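Local coordinates for pirin-like protein (Geobacillus kaustophilus, PDB 2P17), which is a pirin-family protein of unknown function that binds one iron ion per subunit and belongs to the cupin clan, at residues Gln4-Arg9 / Ser217-Gly222; Pro185-Gly190 / Ala241-Asn246. All blocks are in the same frame, centred on the assembly; numbering follows the deposited sequence.

Contact 1: residues Gln4-Arg9 / Ser217-Gly222; sequences QRRIRR and SRHNRG
This is a polar contact between the N-terminal strand 3-19 and the loop that follows strand 212-216 in the C-terminal cupin domain. Ser217 sits at its centre and is gripped through backbone and side chain. Arg6 N donates an almost straight bond to Ser217 OG (2.9 Å, 172°). Ser217 N returns one to Arg6 O at 2.9 Å, from above the carbonyl plane. With chi1 at 50°, OG lies between its own backbone N and carbonyl carbon. There it also shares a hydrogen bond with His219 NE2 (2.8 Å), which ties the imidazole to the same hydroxyl. The Arg5 chain bends at chi2 (-139°) and runs past the ring in the opposite direction, its CG 3.6 Å from His219 NE2. At its end, Arg5 NH1 makes a weak bond to Ser217 O (2.9 Å). Thr225 takes the stronger bond, from Arg5 NE. The Arg6 guanidinium lays one face over Ser217 CB, off-centre toward its rim, with Arg6 NH2 3.6 Å from that carbon. The contact continues the antiparallel pairing of strands 3-19 and 212-216, where the backbones of Arg8 and Arg9 are hydrogen-bonded to that of Phe215. Strand 224-231 borders it, with Arg5 and Ile7 on Leu227 and His219 on Thr225.

Contact 2: residues Pro185-Gly190 / Ala241-Asn246; sequences PGHYNG and AGEPVN
Two backbone bonds join Asn189 and Gly242 as an antiparallel hydrogen-bonded pair. Asn189 N reaches Gly242 O at 2.9 Å, in the carbonyl plane. Gly242 N reaches Asn189 O at 2.9 Å, from above the Asn189 carbonyl plane. In the next, non-hydrogen-bonded pair, Gly190 and Ala241 bring their CA atoms to 3.8 Å. A side chain on Gly190 would clash with Ala241 CB. Just before strand 189-196 begins, the Tyr188 ring lies over the backbone of Gly242 and Glu243. Gly242 CA is 4.2 Å from the ring centroid, a CH-pi contact over the face, and Glu243 N lies over the ring centre. Pro185 CD covers the opposite face, so the ring is sandwiched between the proline and the Gly242-Glu243 backbone. An alanine in place of Tyr188 would remove both packing faces, which would probably loosen the turn against the end of strand 235-242. His187 NE2 donates to Glu243 OE2 (2.9 Å, 158°), with OE2 close to the imidazole plane and offering its anti lone pair. Glu243 reaches it with CG anti to its backbone N (177°) and an extended chain. Pro244 CD packs on His187 O at 3.1 Å. A type I turn from Pro185 to Tyr188, closed by Tyr188 N to Pro185 O, positions His187 and the tyrosine. Asn189 ND2 bonds to the carbonyls of Glu35 and Asp37. Within the C-terminal cupin domain, this antiparallel pairing joins the start of strand 189-196 to the end of strand 235-242. Strand 212-216 lies beside 189-196, bonded through Gly190 to Phe216. Strand 167-174 lies beside 235-242, through Ala241 to Thr168.

Contacts 1 and 2 have centres about 10 Å apart and lie on the same side of the chain's centre. Their segments alternate along the chain: 4-9, then 185-190, then 217-222, then 241-246. Strand 212-216 connects them, since it pairs with both 3-19 and 189-196. They also touch directly. Arg5 NH2 probably bonds to Tyr188 O, Arg218 CD packs on Asn189 OD1, and His219 CB packs on Gly186 O. The N-terminal strand is thereby tied into the C-terminal cupin domain, whose own strands 189-196 and 235-242 meet at contact 2. Both contacts are structural and lie away from the iron site.

Contact 1: residues Gln4-Arg9 / Ser217-Gly222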
# COMPACT_ATOMS: atom_id res chain seq x y z
N GLN A 4 -17.89 -13.16 -2.09
CA GLN A 4 -16.72 -13.27 -1.21
C GLN A 4 -15.44 -13.53 -1.99
O GLN A 4 -15.33 -14.53 -2.71
CB GLN A 4 -16.92 -14.39 -0.19
CG GLN A 4 -18.08 -14.16 0.77
CD GLN A 4 -17.93 -12.88 1.55
OE1 GLN A 4 -16.90 -12.65 2.20
NE2 GLN A 4 -18.94 -12.02 1.49
N ARG A 5 -14.47 -12.63 -1.84
CA ARG A 5 -13.16 -12.86 -2.43
C ARG A 5 -12.41 -13.99 -1.74
O ARG A 5 -12.59 -14.23 -0.54
CB ARG A 5 -12.34 -11.58 -2.42
CG ARG A 5 -12.94 -10.50 -3.33
CD ARG A 5 -11.86 -9.76 -4.09
NE ARG A 5 -12.37 -8.57 -4.78
CZ ARG A 5 -11.69 -7.91 -5.72
NH1 ARG A 5 -10.48 -8.31 -6.10
NH2 ARG A 5 -12.21 -6.82 -6.27
N ARG A 6 -11.55 -14.65 -2.52
CA ARG A 6 -10.67 -15.72 -2.07
C ARG A 6 -9.24 -15.19 -2.11
O ARG A 6 -8.94 -14.21 -2.80
CB ARG A 6 -10.79 -16.93 -3.01
CG ARG A 6 -12.07 -17.73 -2.86
CD ARG A 6 -12.28 -18.65 -4.05
NE ARG A 6 -12.80 -17.92 -5.21
CZ ARG A 6 -12.09 -17.60 -6.28
NH1 ARG A 6 -10.81 -17.96 -6.38
NH2 ARG A 6 -12.66 -16.93 -7.27
N ILE A 7 -8.35 -15.86 -1.37
CA ILE A 7 -6.93 -15.63 -1.48
C ILE A 7 -6.36 -16.57 -2.54
O ILE A 7 -6.37 -17.80 -2.37
CB ILE A 7 -6.20 -15.81 -0.12
CG1 ILE A 7 -6.77 -14.86 0.94
CG2 ILE A 7 -4.68 -15.64 -0.31
CD1 ILE A 7 -6.88 -13.38 0.50
N ARG A 8 -5.90 -15.99 -3.64
CA ARG A 8 -5.44 -16.80 -4.78
C ARG A 8 -3.97 -17.18 -4.69
O ARG A 8 -3.52 -18.10 -5.38
CB ARG A 8 -5.75 -16.11 -6.10
CG ARG A 8 -5.05 -14.78 -6.29
CD ARG A 8 -5.32 -14.16 -7.66
NE ARG A 8 -4.58 -12.91 -7.77
CZ ARG A 8 -3.32 -12.82 -8.19
NH1 ARG A 8 -2.68 -13.91 -8.59
NH2 ARG A 8 -2.70 -11.65 -8.21
N ARG A 9 -3.21 -16.48 -3.85
CA ARG A 9 -1.79 -16.75 -3.69
C ARG A 9 -1.26 -16.14 -2.41
O ARG A 9 -1.69 -15.05 -2.02
CB ARG A 9 -1.01 -16.21 -4.89
CG ARG A 9 0.48 -16.48 -4.84
CD ARG A 9 1.13 -16.37 -6.20
NE ARG A 9 1.04 -15.02 -6.76
CZ ARG A 9 1.85 -14.01 -6.46
NH1 ARG A 9 2.83 -14.15 -5.56
NH2 ARG A 9 1.69 -12.84 -7.05
N SER A 217 -8.57 -12.95 -5.36
CA SER A 217 -9.25 -13.37 -6.58
C SER A 217 -9.79 -12.17 -7.34
O SER A 217 -10.10 -11.14 -6.76
CB SER A 217 -10.42 -14.30 -6.23
OG SER A 217 -11.24 -13.74 -5.22
N ARG A 218 -9.91 -12.34 -8.65
CA ARG A 218 -10.48 -11.33 -9.52
C ARG A 218 -11.95 -11.60 -9.78
O ARG A 218 -12.38 -12.75 -9.80
CB ARG A 218 -9.74 -11.34 -10.86
CG ARG A 218 -8.24 -11.02 -10.75
CD ARG A 218 -7.96 -9.57 -10.39
NE ARG A 218 -8.29 -8.63 -11.47
CZ ARG A 218 -7.47 -8.27 -12.47
NH1 ARG A 218 -6.25 -8.77 -12.59
NH2 ARG A 218 -7.90 -7.41 -13.39
N HIS A 219 -12.71 -10.52 -9.95
CA HIS A 219 -14.14 -10.62 -10.19
C HIS A 219 -14.53 -9.69 -11.35
O HIS A 219 -13.67 -9.17 -12.04
CB HIS A 219 -14.88 -10.35 -8.87
CG HIS A 219 -14.49 -11.32 -7.81
ND1 HIS A 219 -15.13 -12.53 -7.63
CD2 HIS A 219 -13.45 -11.32 -6.94
CE1 HIS A 219 -14.53 -13.21 -6.67
NE2 HIS A 219 -13.51 -12.49 -6.23
N ASN A 220 -15.83 -9.53 -11.57
CA ASN A 220 -16.34 -8.77 -12.70
C ASN A 220 -16.68 -7.34 -12.33
O ASN A 220 -17.14 -7.07 -11.23
CB ASN A 220 -17.60 -9.43 -13.26
CG ASN A 220 -17.35 -10.84 -13.74
OD1 ASN A 220 -16.58 -11.05 -14.68
ND2 ASN A 220 -18.00 -11.81 -13.12
N ARG A 221 -16.48 -6.43 -13.28
CA ARG A 221 -16.93 -5.05 -13.10
C ARG A 221 -18.43 -5.05 -12.79
O ARG A 221 -19.21 -5.82 -13.36
CB ARG A 221 -16.65 -4.23 -14.37
CG ARG A 221 -16.90 -2.74 -14.23
CD ARG A 221 -16.88 -2.04 -15.58
NE ARG A 221 -17.28 -0.64 -15.45
CZ ARG A 221 -16.47 0.36 -15.12
NH1 ARG A 221 -15.17 0.14 -14.90
NH2 ARG A 221 -16.95 1.60 -15.03
N GLY A 222 -18.81 -4.19 -11.85
CA GLY A 222 -20.21 -4.06 -11.45
C GLY A 222 -20.63 -4.96 -10.31
O GLY A 222 -21.74 -4.82 -9.79

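Contact 2: residues Pro185-Gly190 / Ala241-Asn246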
# COMPACT_ATOMS: atom_id res chain seq x y z
N PRO A 185 -15.04 -2.99 -5.17
CA PRO A 185 -15.70 -3.17 -6.47
C PRO A 185 -15.12 -4.39 -7.18
O PRO A 185 -13.93 -4.67 -7.05
CB PRO A 185 -15.35 -1.89 -7.22
CG PRO A 185 -15.07 -0.88 -6.12
CD PRO A 185 -14.42 -1.66 -5.03
N GLY A 186 -15.96 -5.11 -7.92
CA GLY A 186 -15.54 -6.39 -8.50
C GLY A 186 -14.35 -6.32 -9.44
O GLY A 186 -13.58 -7.29 -9.57
N HIS A 187 -14.17 -5.18 -10.10
CA HIS A 187 -13.09 -5.05 -11.08
C HIS A 187 -11.77 -4.63 -10.43
O HIS A 187 -10.72 -4.64 -11.10
CB HIS A 187 -13.48 -4.09 -12.20
CG HIS A 187 -13.59 -2.66 -11.77
ND1 HIS A 187 -14.50 -2.23 -10.83
CD2 HIS A 187 -12.90 -1.56 -12.15
CE1 HIS A 187 -14.37 -0.93 -10.65
NE2 HIS A 187 -13.40 -0.50 -11.44
N TYR A 188 -11.79 -4.27 -9.15
CA TYR A 188 -10.53 -3.90 -8.49
C TYR A 188 -9.62 -5.12 -8.36
O TYR A 188 -10.09 -6.25 -8.16
CB TYR A 188 -10.77 -3.31 -7.10
CG TYR A 188 -11.05 -1.82 -7.01
CD1 TYR A 188 -11.73 -1.14 -8.01
CD2 TYR A 188 -10.64 -1.11 -5.88
CE1 TYR A 188 -11.99 0.22 -7.89
CE2 TYR A 188 -10.89 0.26 -5.75
CZ TYR A 188 -11.57 0.91 -6.76
OH TYR A 188 -11.85 2.26 -6.63
N ASN A 189 -8.32 -4.86 -8.43
CA ASN A 189 -7.29 -5.87 -8.30
C ASN A 189 -6.49 -5.50 -7.07
O ASN A 189 -6.09 -4.35 -6.92
CB ASN A 189 -6.43 -5.85 -9.57
CG ASN A 189 -5.38 -6.96 -9.61
OD1 ASN A 189 -5.52 -8.00 -8.95
ND2 ASN A 189 -4.35 -6.76 -10.40
N GLY A 190 -6.23 -6.46 -6.19
CA GLY A 190 -5.52 -6.12 -4.97
C GLY A 190 -4.94 -7.25 -4.17
O GLY A 190 -4.93 -8.41 -4.59
N ALA A 241 -5.89 -2.02 -3.10
CA ALA A 241 -6.65 -2.52 -4.24
C ALA A 241 -6.95 -1.36 -5.14
O ALA A 241 -7.21 -0.26 -4.67
CB ALA A 241 -7.94 -3.18 -3.77
N GLY A 242 -6.90 -1.57 -6.45
CA GLY A 242 -7.11 -0.47 -7.36
C GLY A 242 -7.78 -0.87 -8.65
O GLY A 242 -7.88 -2.05 -8.98
N GLU A 243 -8.21 0.14 -9.39
CA GLU A 243 -8.85 -0.09 -10.67
C GLU A 243 -7.78 -0.32 -11.74
O GLU A 243 -6.95 0.56 -11.98
CB GLU A 243 -9.66 1.14 -11.03
CG GLU A 243 -10.31 1.07 -12.39
CD GLU A 243 -11.26 2.23 -12.57
OE1 GLU A 243 -10.78 3.30 -12.98
OE2 GLU A 243 -12.47 2.05 -12.31
N PRO A 244 -7.77 -1.51 -12.38
CA PRO A 244 -6.79 -1.73 -13.45
C PRO A 244 -6.83 -0.69 -14.57
O PRO A 244 -7.90 -0.21 -14.94
CB PRO A 244 -7.16 -3.12 -13.99
CG PRO A 244 -7.77 -3.81 -12.82
CD PRO A 244 -8.59 -2.71 -12.15
N VAL A 245 -5.64 -0.36 -15.08
CA VAL A 245 -5.48 0.61 -16.17
C VAL A 245 -5.80 -0.05 -17.50
O VAL A 245 -6.39 0.57 -18.38
CB VAL A 245 -4.06 1.23 -16.16
CG1 VAL A 245 -3.87 2.15 -17.34
CG2 VAL A 245 -3.82 1.98 -14.86
N ASN A 246 -5.43 -1.33 -17.63
CA ASN A 246 -5.71 -2.09 -18.85
C ASN A 246 -5.08 -1.47 -20.09
O ASN A 246 -5.70 -1.39 -21.16
CB ASN A 246 -7.23 -2.29 -19.01
CG ASN A 246 -7.82 -3.21 -17.95
OD1 ASN A 246 -7.27 -4.27 -17.66
ND2 ASN A 246 -8.94 -2.80 -17.37